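Local atomic coordinates of probable dehydrogenase (Bordetella bronchiseptica, PDB entry 3MOI), a protein that is probably an NAD(P)-dependent oxidoreductase of the GFO/IDH/MocA family, with a Rossmann-fold nucleotide-binding domain, though its substrate is not known. Residues 124-133 with 297-305; 178-186 with 224-232. All coordinates share one frame; numbering follows the deposited sequence.

How the interactions relate
Both contacts lay a helix on the same mixed sheet. Interaction 1 reaches strand 302-307 and interaction 2 reaches strand 225-231. Strand 145-153 runs between them. Their centres are about 11 Å apart. Along the chain, both segments of interaction 2 fall between those of interaction 1. Phe-300 joins the two: its CZ lies 3.7 Å from Tyr-230 CE1, and its ring meets that of His-181 edge-to-face. Elsewhere along helix 179-190, Ser-125 OG lies 3.6 Å from Asp-184 CB. His-181 also touches Lys-95 of the Rossmann-fold part of the chain. This is consistent with a place near the cofactor and substrate region, as in relatives.

Interaction 1. Residues 124-133 with 297-305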
ATOM      1  N   ARG A 124     -13.263 -11.748   7.175  1.00 40.92           N
ATOM      2  CA  ARG A 124     -13.616 -10.632   6.326  1.00 40.34           C
ATOM      3  C   ARG A 124     -13.601 -11.137   4.913  1.00 39.74           C
ATOM      4  O   ARG A 124     -14.106 -10.471   4.051  1.00 39.56           O
ATOM      5  CB  ARG A 124     -12.647  -9.496   6.534  1.00 40.77           C
ATOM      6  CG  ARG A 124     -12.718  -8.932   7.962  1.00 43.37           C
ATOM      7  CD  ARG A 124     -13.603  -7.716   8.027  1.00 47.99           C
ATOM      8  NE  ARG A 124     -15.017  -8.075   8.214  1.00 53.25           N
ATOM      9  CZ  ARG A 124     -15.691  -7.898   9.351  1.00 53.56           C
ATOM     10  NH1 ARG A 124     -16.974  -8.234   9.446  1.00 53.28           N
ATOM     11  NH2 ARG A 124     -15.079  -7.370  10.401  1.00 54.06           N
ATOM     12  N   SER A 125     -13.047 -12.329   4.643  1.00 39.47           N
ATOM     13  CA  SER A 125     -13.207 -12.905   3.297  1.00 39.64           C
ATOM     14  C   SER A 125     -14.623 -13.406   2.995  1.00 38.16           C
ATOM     15  O   SER A 125     -14.997 -13.620   1.832  1.00 38.24           O
ATOM     16  CB  SER A 125     -12.147 -13.967   2.978  1.00 40.17           C
ATOM     17  OG  SER A 125     -12.365 -15.177   3.660  1.00 44.59           O
ATOM     18  N   HIS A 126     -15.438 -13.573   4.023  1.00 36.98           N
ATOM     19  CA  HIS A 126     -16.867 -13.775   3.763  1.00 36.43           C
ATOM     20  C   HIS A 126     -17.594 -12.459   3.374  1.00 35.38           C
ATOM     21  O   HIS A 126     -18.717 -12.523   2.877  1.00 35.26           O
ATOM     22  CB  HIS A 126     -17.564 -14.390   4.975  1.00 36.30           C
ATOM     23  CG  HIS A 126     -17.077 -15.735   5.314  1.00 35.43           C
ATOM     24  ND1 HIS A 126     -17.513 -16.873   4.667  1.00 36.98           N
ATOM     25  CD2 HIS A 126     -16.165 -16.138   6.230  1.00 37.29           C
ATOM     26  CE1 HIS A 126     -16.892 -17.922   5.176  1.00 36.00           C
ATOM     27  NE2 HIS A 126     -16.060 -17.500   6.119  1.00 36.62           N
ATOM     28  N   ASP A 127     -16.976 -11.303   3.635  1.00 34.91           N
ATOM     29  CA  ASP A 127     -17.531 -10.040   3.211  1.00 35.37           C
ATOM     30  C   ASP A 127     -17.950 -10.158   1.768  1.00 35.46           C
ATOM     31  O   ASP A 127     -17.164 -10.600   0.951  1.00 35.85           O
ATOM     32  CB  ASP A 127     -16.544  -8.894   3.292  1.00 35.05           C
ATOM     33  CG  ASP A 127     -16.248  -8.468   4.712  1.00 37.47           C
ATOM     34  OD1 ASP A 127     -16.839  -9.084   5.623  1.00 34.35           O
ATOM     35  OD2 ASP A 127     -15.360  -7.558   4.907  1.00 41.88           O
ATOM     36  N   PRO A 128     -19.187  -9.752   1.436  1.00 35.57           N
ATOM     37  CA  PRO A 128     -19.576  -9.860   0.016  1.00 35.75           C
ATOM     38  C   PRO A 128     -18.732  -9.031  -0.914  1.00 34.85           C
ATOM     39  O   PRO A 128     -18.612  -9.377  -2.059  1.00 36.10           O
ATOM     40  CB  PRO A 128     -21.036  -9.334  -0.015  1.00 35.84           C
ATOM     41  CG  PRO A 128     -21.522  -9.476   1.390  1.00 36.02           C
ATOM     42  CD  PRO A 128     -20.285  -9.253   2.270  1.00 35.65           C
ATOM     43  N   VAL A 129     -18.145  -7.936  -0.468  1.00 34.09           N
ATOM     44  CA  VAL A 129     -17.270  -7.216  -1.394  1.00 33.71           C
ATOM     45  C   VAL A 129     -16.105  -8.094  -1.862  1.00 33.79           C
ATOM     46  O   VAL A 129     -15.746  -8.070  -3.046  1.00 33.28           O
ATOM     47  CB  VAL A 129     -16.788  -5.861  -0.856  1.00 34.06           C
ATOM     48  CG1 VAL A 129     -18.015  -4.932  -0.557  1.00 32.33           C
ATOM     49  CG2 VAL A 129     -15.894  -6.035   0.354  1.00 33.40           C
ATOM     50  N   VAL A 130     -15.578  -8.935  -0.965  1.00 34.03           N
ATOM     51  CA  VAL A 130     -14.503  -9.858  -1.312  1.00 33.70           C
ATOM     52  C   VAL A 130     -14.995 -10.966  -2.204  1.00 33.99           C
ATOM     53  O   VAL A 130     -14.345 -11.366  -3.152  1.00 34.19           O
ATOM     54  CB  VAL A 130     -13.884 -10.448  -0.067  1.00 34.36           C
ATOM     55  CG1 VAL A 130     -12.907 -11.529  -0.435  1.00 32.50           C
ATOM     56  CG2 VAL A 130     -13.227  -9.302   0.802  1.00 33.21           C
ATOM     57  N   ARG A 131     -16.161 -11.471  -1.930  1.00 34.79           N
ATOM     58  CA  ARG A 131     -16.755 -12.454  -2.838  1.00 35.83           C
ATOM     59  C   ARG A 131     -17.006 -11.833  -4.185  1.00 34.36           C
ATOM     60  O   ARG A 131     -16.790 -12.460  -5.236  1.00 34.58           O
ATOM     61  CB  ARG A 131     -18.065 -12.947  -2.266  1.00 36.71           C
ATOM     62  CG  ARG A 131     -18.812 -14.017  -3.086  1.00 42.71           C
ATOM     63  CD  ARG A 131     -19.883 -14.637  -2.144  1.00 49.50           C
ATOM     64  NE  ARG A 131     -21.160 -14.852  -2.818  1.00 55.49           N
ATOM     65  CZ  ARG A 131     -21.799 -16.025  -2.887  1.00 59.68           C
ATOM     66  NH1 ARG A 131     -21.288 -17.139  -2.331  1.00 59.84           N
ATOM     67  NH2 ARG A 131     -22.964 -16.092  -3.528  1.00 59.32           N
ATOM     68  N   THR A 132     -17.420 -10.577  -4.170  1.00 33.84           N
ATOM     69  CA  THR A 132     -17.654  -9.876  -5.437  1.00 33.71           C
ATOM     70  C   THR A 132     -16.385  -9.703  -6.204  1.00 33.14           C
ATOM     71  O   THR A 132     -16.422  -9.895  -7.408  1.00 35.07           O
ATOM     72  CB  THR A 132     -18.339  -8.517  -5.272  1.00 34.23           C
ATOM     73  OG1 THR A 132     -19.466  -8.679  -4.413  1.00 31.63           O
ATOM     74  CG2 THR A 132     -18.787  -7.978  -6.638  1.00 32.41           C
ATOM     75  N   LEU A 133     -15.290  -9.356  -5.531  1.00 32.26           N
ATOM     76  CA  LEU A 133     -13.998  -9.210  -6.200  1.00 32.76           C
ATOM     77  C   LEU A 133     -13.624 -10.542  -6.819  1.00 34.05           C
ATOM     78  O   LEU A 133     -13.183 -10.568  -7.955  1.00 33.81           O
ATOM     79  CB  LEU A 133     -12.860  -8.684  -5.273  1.00 31.83           C
ATOM     80  CG  LEU A 133     -12.892  -7.205  -4.772  1.00 30.89           C
ATOM     81  CD1 LEU A 133     -12.097  -6.983  -3.454  1.00 27.06           C
ATOM     82  CD2 LEU A 133     -12.428  -6.147  -5.784  1.00 29.77           C
ATOM     83  N   GLN A 297     -21.862  -2.022   2.875  1.00 44.78           N
ATOM     84  CA  GLN A 297     -21.009  -3.216   2.803  1.00 43.45           C
ATOM     85  C   GLN A 297     -19.820  -3.171   3.762  1.00 42.52           C
ATOM     86  O   GLN A 297     -19.151  -2.181   3.871  1.00 42.17           O
ATOM     87  CB  GLN A 297     -20.471  -3.445   1.411  1.00 42.97           C
ATOM     88  CG  GLN A 297     -21.446  -3.940   0.426  1.00 42.79           C
ATOM     89  CD  GLN A 297     -22.131  -5.216   0.845  1.00 43.89           C
ATOM     90  OE1 GLN A 297     -21.549  -6.066   1.533  1.00 40.85           O
ATOM     91  NE2 GLN A 297     -23.404  -5.356   0.432  1.00 41.09           N
ATOM     92  N   PRO A 298     -19.550  -4.273   4.449  1.00 41.74           N
ATOM     93  CA  PRO A 298     -18.377  -4.366   5.304  1.00 41.31           C
ATOM     94  C   PRO A 298     -17.122  -4.495   4.481  1.00 40.08           C
ATOM     95  O   PRO A 298     -17.200  -4.846   3.299  1.00 40.71           O
ATOM     96  CB  PRO A 298     -18.623  -5.663   6.080  1.00 41.42           C
ATOM     97  CG  PRO A 298     -20.063  -5.844   6.002  1.00 42.59           C
ATOM     98  CD  PRO A 298     -20.417  -5.432   4.626  1.00 41.38           C
ATOM     99  N   HIS A 299     -15.979  -4.244   5.099  1.00 38.78           N
ATOM    100  CA  HIS A 299     -14.687  -4.139   4.346  1.00 38.12           C
ATOM    101  C   HIS A 299     -13.514  -4.281   5.320  1.00 37.01           C
ATOM    102  O   HIS A 299     -13.704  -4.170   6.523  1.00 36.85           O
ATOM    103  CB  HIS A 299     -14.591  -2.789   3.618  1.00 37.18           C
ATOM    104  CG  HIS A 299     -14.196  -1.651   4.507  1.00 37.85           C
ATOM    105  ND1 HIS A 299     -12.921  -1.124   4.518  1.00 41.21           N
ATOM    106  CD2 HIS A 299     -14.906  -0.929   5.409  1.00 38.33           C
ATOM    107  CE1 HIS A 299     -12.865  -0.132   5.395  1.00 40.90           C
ATOM    108  NE2 HIS A 299     -14.059   0.019   5.939  1.00 38.78           N
ATOM    109  N   PHE A 300     -12.313  -4.509   4.836  1.00 36.34           N
ATOM    110  CA  PHE A 300     -11.176  -4.532   5.765  1.00 36.66           C
ATOM    111  C   PHE A 300     -10.023  -3.714   5.205  1.00 36.42           C
ATOM    112  O   PHE A 300      -9.242  -4.175   4.362  1.00 37.39           O
ATOM    113  CB  PHE A 300     -10.746  -5.978   6.031  1.00 36.51           C
ATOM    114  CG  PHE A 300      -9.868  -6.131   7.221  1.00 36.11           C
ATOM    115  CD1 PHE A 300     -10.385  -6.001   8.476  1.00 34.18           C
ATOM    116  CD2 PHE A 300      -8.530  -6.457   7.074  1.00 38.85           C
ATOM    117  CE1 PHE A 300      -9.604  -6.153   9.604  1.00 36.84           C
ATOM    118  CE2 PHE A 300      -7.714  -6.598   8.189  1.00 42.09           C
ATOM    119  CZ  PHE A 300      -8.264  -6.437   9.480  1.00 42.06           C
ATOM    120  N   GLY A 301      -9.917  -2.486   5.657  1.00 36.57           N
ATOM    121  CA  GLY A 301      -8.987  -1.533   5.030  1.00 35.75           C
ATOM    122  C   GLY A 301      -9.380  -1.426   3.570  1.00 34.92           C
ATOM    123  O   GLY A 301     -10.542  -1.705   3.191  1.00 34.91           O
ATOM    124  N   VAL A 302      -8.409  -1.082   2.743  1.00 33.72           N
ATOM    125  CA  VAL A 302      -8.645  -1.038   1.338  1.00 33.45           C
ATOM    126  C   VAL A 302      -7.901  -2.115   0.617  1.00 33.63           C
ATOM    127  O   VAL A 302      -6.882  -2.570   1.055  1.00 34.53           O
ATOM    128  CB  VAL A 302      -8.344   0.342   0.700  1.00 33.83           C
ATOM    129  CG1 VAL A 302      -8.353   1.510   1.759  1.00 32.11           C
ATOM    130  CG2 VAL A 302      -7.171   0.274  -0.190  1.00 33.04           C
ATOM    131  N   MET A 303      -8.436  -2.525  -0.515  1.00 34.61           N
ATOM    132  CA  MET A 303      -7.937  -3.654  -1.232  1.00 34.98           C
ATOM    133  C   MET A 303      -8.017  -3.313  -2.706  1.00 34.94           C
ATOM    134  O   MET A 303      -9.113  -3.246  -3.242  1.00 35.62           O
ATOM    135  CB  MET A 303      -8.793  -4.878  -0.877  1.00 35.48           C
ATOM    136  CG  MET A 303      -8.541  -5.424   0.593  1.00 37.69           C
ATOM    137  SD  MET A 303      -9.339  -7.012   1.092  1.00 34.95           S
ATOM    138  CE  MET A 303      -9.791  -7.544  -0.475  1.00 32.13           C
ATOM    139  N   LEU A 304      -6.858  -3.078  -3.332  1.00 34.46           N
ATOM    140  CA  LEU A 304      -6.731  -2.671  -4.728  1.00 35.01           C
ATOM    141  C   LEU A 304      -6.157  -3.775  -5.637  1.00 34.57           C
ATOM    142  O   LEU A 304      -4.980  -4.123  -5.545  1.00 34.74           O
ATOM    143  CB  LEU A 304      -5.818  -1.400  -4.815  1.00 35.86           C
ATOM    144  CG  LEU A 304      -6.379  -0.097  -4.175  1.00 35.41           C
ATOM    145  CD1 LEU A 304      -5.365   0.882  -3.617  1.00 30.42           C
ATOM    146  CD2 LEU A 304      -7.246   0.606  -5.195  1.00 36.79           C
ATOM    147  N   VAL A 305      -6.969  -4.313  -6.535  1.00 34.11           N
ATOM    148  CA  VAL A 305      -6.552  -5.503  -7.286  1.00 32.90           C
ATOM    149  C   VAL A 305      -6.213  -5.042  -8.645  1.00 33.77           C
ATOM    150  O   VAL A 305      -7.087  -4.568  -9.325  1.00 34.99           O
ATOM    151  CB  VAL A 305      -7.703  -6.490  -7.391  1.00 31.85           C
ATOM    152  CG1 VAL A 305      -7.322  -7.718  -8.178  1.00 25.03           C
ATOM    153  CG2 VAL A 305      -8.203  -6.780  -6.014  1.00 31.00           C
TER
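Pro-128 O is gripped twice by one residue: Thr-132 N reaches it at 2.7 Å, and Thr-132 OG1 reaches the same oxygen at 2.6 Å. The two donors come from opposite faces of the carbonyl plane. Thr-132 OG1 in turn is hydrogen-bonded to the backbone N of Ile-333. This is the first turn of helix 128-139, which packs against the mixed sheet of the C-terminal domain; the segment 128-133 runs nearly parallel to strand 302-305. The Pro-128 ring carbons lie beside the amide oxygen of Gln-297, with CG 3.4 Å from Gln-297 OE1. Val-129 straddles the loop that leads into the strand. Its CG1, anti to the carbonyl carbon (chi1 -60°), meets Gln-297 CB at 3.5 Å, and this leaves CG2 to rest against Pro-298 O. Farther along, toward the strand, the contact is apolar. The methyl end of Met-303 rests against two helix residues: its CE is 3.8 Å from Leu-133 CD1 and 4.1 Å from Val-130 CG2. At the other end, Arg-124 crosses Phe-300 at about a right angle, with Arg-124 CD 3.7 Å from Phe-300 CD1. The guanidinium and ring planes are 33° apart. Arg-124 NE makes weak bonds to the Asp-127 carboxylate, whose OD1 is less surely placed, while NH2 forms a salt bridge with Glu-247. The carboxylate in turn rests on Pro-298 CB. Just before the strand, His-299 ND1 donates to Gly-301 O at 2.8 Å (N-H...O 165°), with that oxygen in the imidazole plane.

Interaction 2. Residues 178-186 with 224-232; sequences QLPHQIDSI and ACAVMVYSG
Helix 179-190 packs on one face of the open mixed sheet of the GFO/IDH/MocA C-terminal domain, an alpha/beta layer in which strand 225-231 is a central strand. The short helix and strand axes come within 9.4 Å and run almost antiparallel, at 161°. Met-228 lies at the middle of the contact. Its CG stands anti to the backbone N (chi1 175°), which sends the chain up to the helix. There Met-228 SD meets Ile-183 CG1 at 3.7 Å, and Met-228 CE lies 3.5 Å from Ile-186 CD1. The tip of Ile-186 also touches the strand at Ala-226, where CD1 is 3.8 Å from Ala-226 CB. Gln-182 stretches down beside Met-228. Its amide NE2 donates to the backbone oxygen Val-229 O at 3.3 Å, nearly straight at 169°. The donor stands well above the carbonyl plane, while the oxygen lies in the plane of the amide. This bond fixes the rotation of the amide, whose oxygen OE1 then faces Met-228 CG at 3.1 Å and approaches the edge of the Tyr-230 ring. Tyr-230 packs under the start of the helix. Gln-178 CB makes a CH-pi contact over one face of its ring, 4.1 Å from the ring centroid, and Leu-179 CD1 rests on Tyr-230 CB. Helix 362-381 packs on Pro-180 and Ile-183, and strand 213-220 adds Cys-214 and Leu-218 to the packing. On the far side of strand 225-231, Val-227 packs on Val-227 of the second subunit.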
ATOM      1  N   GLN A 178      -5.643 -10.287  13.120  1.00 32.77           N
ATOM      2  CA  GLN A 178      -5.963  -9.315  12.067  1.00 31.97           C
ATOM      3  C   GLN A 178      -5.434  -9.749  10.665  1.00 31.68           C
ATOM      4  O   GLN A 178      -6.166  -9.837   9.673  1.00 31.14           O
ATOM      5  CB  GLN A 178      -5.432  -7.959  12.481  1.00 32.00           C
ATOM      6  CG  GLN A 178      -6.181  -7.299  13.686  1.00 31.83           C
ATOM      7  CD  GLN A 178      -7.608  -6.847  13.276  1.00 32.32           C
ATOM      8  OE1 GLN A 178      -8.577  -7.618  13.352  1.00 30.01           O
ATOM      9  NE2 GLN A 178      -7.709  -5.637  12.778  1.00 26.86           N
ATOM     10  N   LEU A 179      -4.164 -10.054  10.585  1.00 31.63           N
ATOM     11  CA  LEU A 179      -3.583 -10.451   9.333  1.00 31.94           C
ATOM     12  C   LEU A 179      -4.380 -11.603   8.647  1.00 31.98           C
ATOM     13  O   LEU A 179      -4.513 -11.634   7.432  1.00 31.26           O
ATOM     14  CB  LEU A 179      -2.146 -10.865   9.606  1.00 32.14           C
ATOM     15  CG  LEU A 179      -1.049  -9.854   9.285  1.00 34.25           C
ATOM     16  CD1 LEU A 179      -1.469  -8.387   9.440  1.00 35.33           C
ATOM     17  CD2 LEU A 179       0.281 -10.173  10.001  1.00 33.96           C
ATOM     18  N   PRO A 180      -4.938 -12.546   9.430  1.00 31.60           N
ATOM     19  CA  PRO A 180      -5.670 -13.585   8.707  1.00 31.37           C
ATOM     20  C   PRO A 180      -6.796 -13.030   7.821  1.00 30.88           C
ATOM     21  O   PRO A 180      -7.085 -13.587   6.756  1.00 30.31           O
ATOM     22  CB  PRO A 180      -6.185 -14.541   9.821  1.00 31.12           C
ATOM     23  CG  PRO A 180      -5.144 -14.454  10.867  1.00 32.57           C
ATOM     24  CD  PRO A 180      -4.696 -12.918  10.824  1.00 32.04           C
ATOM     25  N   HIS A 181      -7.389 -11.913   8.205  1.00 31.53           N
ATOM     26  CA  HIS A 181      -8.418 -11.312   7.352  1.00 31.49           C
ATOM     27  C   HIS A 181      -7.864 -10.895   5.981  1.00 30.67           C
ATOM     28  O   HIS A 181      -8.501 -11.116   4.947  1.00 31.14           O
ATOM     29  CB  HIS A 181      -9.070 -10.129   8.056  1.00 32.64           C
ATOM     30  CG  HIS A 181      -9.849 -10.489   9.277  1.00 33.15           C
ATOM     31  ND1 HIS A 181     -10.810 -11.490   9.287  1.00 35.68           N
ATOM     32  CD2 HIS A 181      -9.880  -9.921  10.508  1.00 36.17           C
ATOM     33  CE1 HIS A 181     -11.338 -11.579  10.497  1.00 37.57           C
ATOM     34  NE2 HIS A 181     -10.815 -10.616  11.252  1.00 39.70           N
ATOM     35  N   GLN A 182      -6.656 -10.389   5.948  1.00 29.21           N
ATOM     36  CA  GLN A 182      -6.080 -10.016   4.684  1.00 29.49           C
ATOM     37  C   GLN A 182      -5.616 -11.255   3.955  1.00 30.12           C
ATOM     38  O   GLN A 182      -5.816 -11.399   2.752  1.00 32.22           O
ATOM     39  CB  GLN A 182      -4.918  -9.038   4.902  1.00 29.92           C
ATOM     40  CG  GLN A 182      -5.377  -7.703   5.458  1.00 29.96           C
ATOM     41  CD  GLN A 182      -4.298  -6.799   5.865  1.00 33.00           C
ATOM     42  OE1 GLN A 182      -3.413  -7.205   6.558  1.00 42.99           O
ATOM     43  NE2 GLN A 182      -4.370  -5.527   5.470  1.00 34.63           N
ATOM     44  N   ILE A 183      -5.001 -12.182   4.677  1.00 29.21           N
ATOM     45  CA  ILE A 183      -4.461 -13.316   4.023  1.00 28.42           C
ATOM     46  C   ILE A 183      -5.625 -14.061   3.398  1.00 29.58           C
ATOM     47  O   ILE A 183      -5.546 -14.465   2.260  1.00 28.49           O
ATOM     48  CB  ILE A 183      -3.712 -14.224   4.996  1.00 28.86           C
ATOM     49  CG1 ILE A 183      -2.479 -13.526   5.585  1.00 29.22           C
ATOM     50  CG2 ILE A 183      -3.282 -15.564   4.329  1.00 23.53           C
ATOM     51  CD1 ILE A 183      -1.872 -14.328   6.745  1.00 26.85           C
ATOM     52  N   ASP A 184      -6.711 -14.261   4.136  1.00 30.70           N
ATOM     53  CA  ASP A 184      -7.816 -15.048   3.591  1.00 32.03           C
ATOM     54  C   ASP A 184      -8.449 -14.356   2.410  1.00 33.51           C
ATOM     55  O   ASP A 184      -8.910 -15.021   1.475  1.00 33.43           O
ATOM     56  CB  ASP A 184      -8.897 -15.303   4.628  1.00 32.64           C
ATOM     57  CG  ASP A 184      -8.458 -16.273   5.712  1.00 35.07           C
ATOM     58  OD1 ASP A 184      -7.588 -17.133   5.461  1.00 37.26           O
ATOM     59  OD2 ASP A 184      -8.973 -16.140   6.833  1.00 42.02           O
ATOM     60  N   SER A 185      -8.455 -13.014   2.434  1.00 34.49           N
ATOM     61  CA  SER A 185      -9.056 -12.280   1.333  1.00 35.21           C
ATOM     62  C   SER A 185      -8.208 -12.430   0.089  1.00 34.06           C
ATOM     63  O   SER A 185      -8.746 -12.585  -1.047  1.00 33.26           O
ATOM     64  CB  SER A 185      -9.253 -10.816   1.709  1.00 35.68           C
ATOM     65  OG  SER A 185     -10.120 -10.792   2.851  1.00 38.67           O
ATOM     66  N   ILE A 186      -6.894 -12.395   0.295  1.00 32.33           N
ATOM     67  CA  ILE A 186      -5.977 -12.528  -0.830  1.00 31.83           C
ATOM     68  C   ILE A 186      -6.168 -13.903  -1.443  1.00 31.79           C
ATOM     69  O   ILE A 186      -6.381 -14.018  -2.614  1.00 32.86           O
ATOM     70  CB  ILE A 186      -4.569 -12.291  -0.394  1.00 31.98           C
ATOM     71  CG1 ILE A 186      -4.368 -10.799  -0.047  1.00 33.89           C
ATOM     72  CG2 ILE A 186      -3.619 -12.677  -1.442  1.00 31.69           C
ATOM     73  CD1 ILE A 186      -3.092 -10.524   0.705  1.00 34.81           C
ATOM     74  N   ALA A 224       2.054 -13.754  -9.693  1.00 36.38           N
ATOM     75  CA  ALA A 224       1.386 -12.586  -9.114  1.00 35.64           C
ATOM     76  C   ALA A 224       1.857 -12.401  -7.655  1.00 34.69           C
ATOM     77  O   ALA A 224       2.192 -13.378  -6.992  1.00 34.06           O
ATOM     78  CB  ALA A 224      -0.091 -12.747  -9.207  1.00 34.78           C
ATOM     79  N   CYS A 225       1.916 -11.163  -7.180  1.00 34.14           N
ATOM     80  CA  CYS A 225       2.131 -10.885  -5.738  1.00 34.16           C
ATOM     81  C   CYS A 225       1.081  -9.983  -5.094  1.00 32.91           C
ATOM     82  O   CYS A 225       0.439  -9.214  -5.765  1.00 32.71           O
ATOM     83  CB  CYS A 225       3.473 -10.233  -5.520  1.00 34.18           C
ATOM     84  SG  CYS A 225       4.833 -11.227  -6.210  1.00 40.78           S
ATOM     85  N   ALA A 226       0.942 -10.096  -3.780  1.00 31.93           N
ATOM     86  CA  ALA A 226       0.080  -9.269  -2.974  1.00 31.72           C
ATOM     87  C   ALA A 226       0.905  -8.546  -1.901  1.00 32.42           C
ATOM     88  O   ALA A 226       1.672  -9.144  -1.188  1.00 33.56           O
ATOM     89  CB  ALA A 226      -0.877 -10.112  -2.306  1.00 31.13           C
ATOM     90  N   VAL A 227       0.766  -7.248  -1.792  1.00 32.38           N
ATOM     91  CA  VAL A 227       1.351  -6.526  -0.685  1.00 31.42           C
ATOM     92  C   VAL A 227       0.285  -6.415   0.382  1.00 31.52           C
ATOM     93  O   VAL A 227      -0.851  -6.095   0.073  1.00 31.94           O
ATOM     94  CB  VAL A 227       1.781  -5.084  -1.156  1.00 31.73           C
ATOM     95  CG1 VAL A 227       1.867  -4.079   0.018  1.00 31.19           C
ATOM     96  CG2 VAL A 227       3.075  -5.136  -1.916  1.00 27.84           C
ATOM     97  N   MET A 228       0.662  -6.630   1.639  1.00 31.10           N
ATOM     98  CA  MET A 228      -0.257  -6.597   2.780  1.00 30.98           C
ATOM     99  C   MET A 228       0.447  -5.728   3.822  1.00 30.72           C
ATOM    100  O   MET A 228       1.607  -5.990   4.176  1.00 30.69           O
ATOM    101  CB  MET A 228      -0.479  -8.028   3.271  1.00 30.60           C
ATOM    102  CG  MET A 228      -1.297  -8.268   4.517  1.00 33.22           C
ATOM    103  SD  MET A 228      -1.292 -10.036   5.099  1.00 28.23           S
ATOM    104  CE  MET A 228      -1.012 -10.663   3.538  1.00 30.92           C
ATOM    105  N   VAL A 229      -0.233  -4.670   4.251  1.00 30.18           N
ATOM    106  CA  VAL A 229       0.260  -3.763   5.256  1.00 29.79           C
ATOM    107  C   VAL A 229      -0.818  -3.548   6.304  1.00 30.71           C
ATOM    108  O   VAL A 229      -1.985  -3.339   5.981  1.00 31.94           O
ATOM    109  CB  VAL A 229       0.618  -2.367   4.653  1.00 30.02           C
ATOM    110  CG1 VAL A 229       0.839  -1.332   5.787  1.00 28.87           C
ATOM    111  CG2 VAL A 229       1.837  -2.433   3.751  1.00 25.47           C
ATOM    112  N   TYR A 230      -0.432  -3.555   7.571  1.00 31.42           N
ATOM    113  CA  TYR A 230      -1.398  -3.429   8.705  1.00 31.01           C
ATOM    114  C   TYR A 230      -0.722  -2.667   9.810  1.00 31.41           C
ATOM    115  O   TYR A 230       0.434  -2.971  10.148  1.00 31.14           O
ATOM    116  CB  TYR A 230      -1.813  -4.799   9.278  1.00 29.95           C
ATOM    117  CG  TYR A 230      -2.921  -4.627  10.244  1.00 30.70           C
ATOM    118  CD1 TYR A 230      -4.219  -4.856   9.874  1.00 28.55           C
ATOM    119  CD2 TYR A 230      -2.685  -4.124  11.539  1.00 31.01           C
ATOM    120  CE1 TYR A 230      -5.234  -4.663  10.761  1.00 27.95           C
ATOM    121  CE2 TYR A 230      -3.672  -3.919  12.383  1.00 29.40           C
ATOM    122  CZ  TYR A 230      -4.974  -4.182  11.988  1.00 28.42           C
ATOM    123  OH  TYR A 230      -6.018  -3.972  12.862  1.00 31.89           O
ATOM    124  N   SER A 231      -1.437  -1.711  10.392  1.00 31.95           N
ATOM    125  CA  SER A 231      -0.966  -1.003  11.605  1.00 33.20           C
ATOM    126  C   SER A 231      -2.159  -0.674  12.513  1.00 34.33           C
ATOM    127  O   SER A 231      -3.236  -0.267  12.028  1.00 35.19           O
ATOM    128  CB  SER A 231      -0.271   0.282  11.208  1.00 33.29           C
ATOM    129  OG  SER A 231       0.220   0.980  12.323  1.00 33.03           O
ATOM    130  N   GLY A 232      -1.978  -0.878  13.816  1.00 35.05           N
ATOM    131  CA  GLY A 232      -3.090  -0.884  14.778  1.00 35.26           C
ATOM    132  C   GLY A 232      -2.909   0.083  15.924  1.00 35.51           C
ATOM    133  O   GLY A 232      -3.583  -0.028  16.929  1.00 35.19           O
TER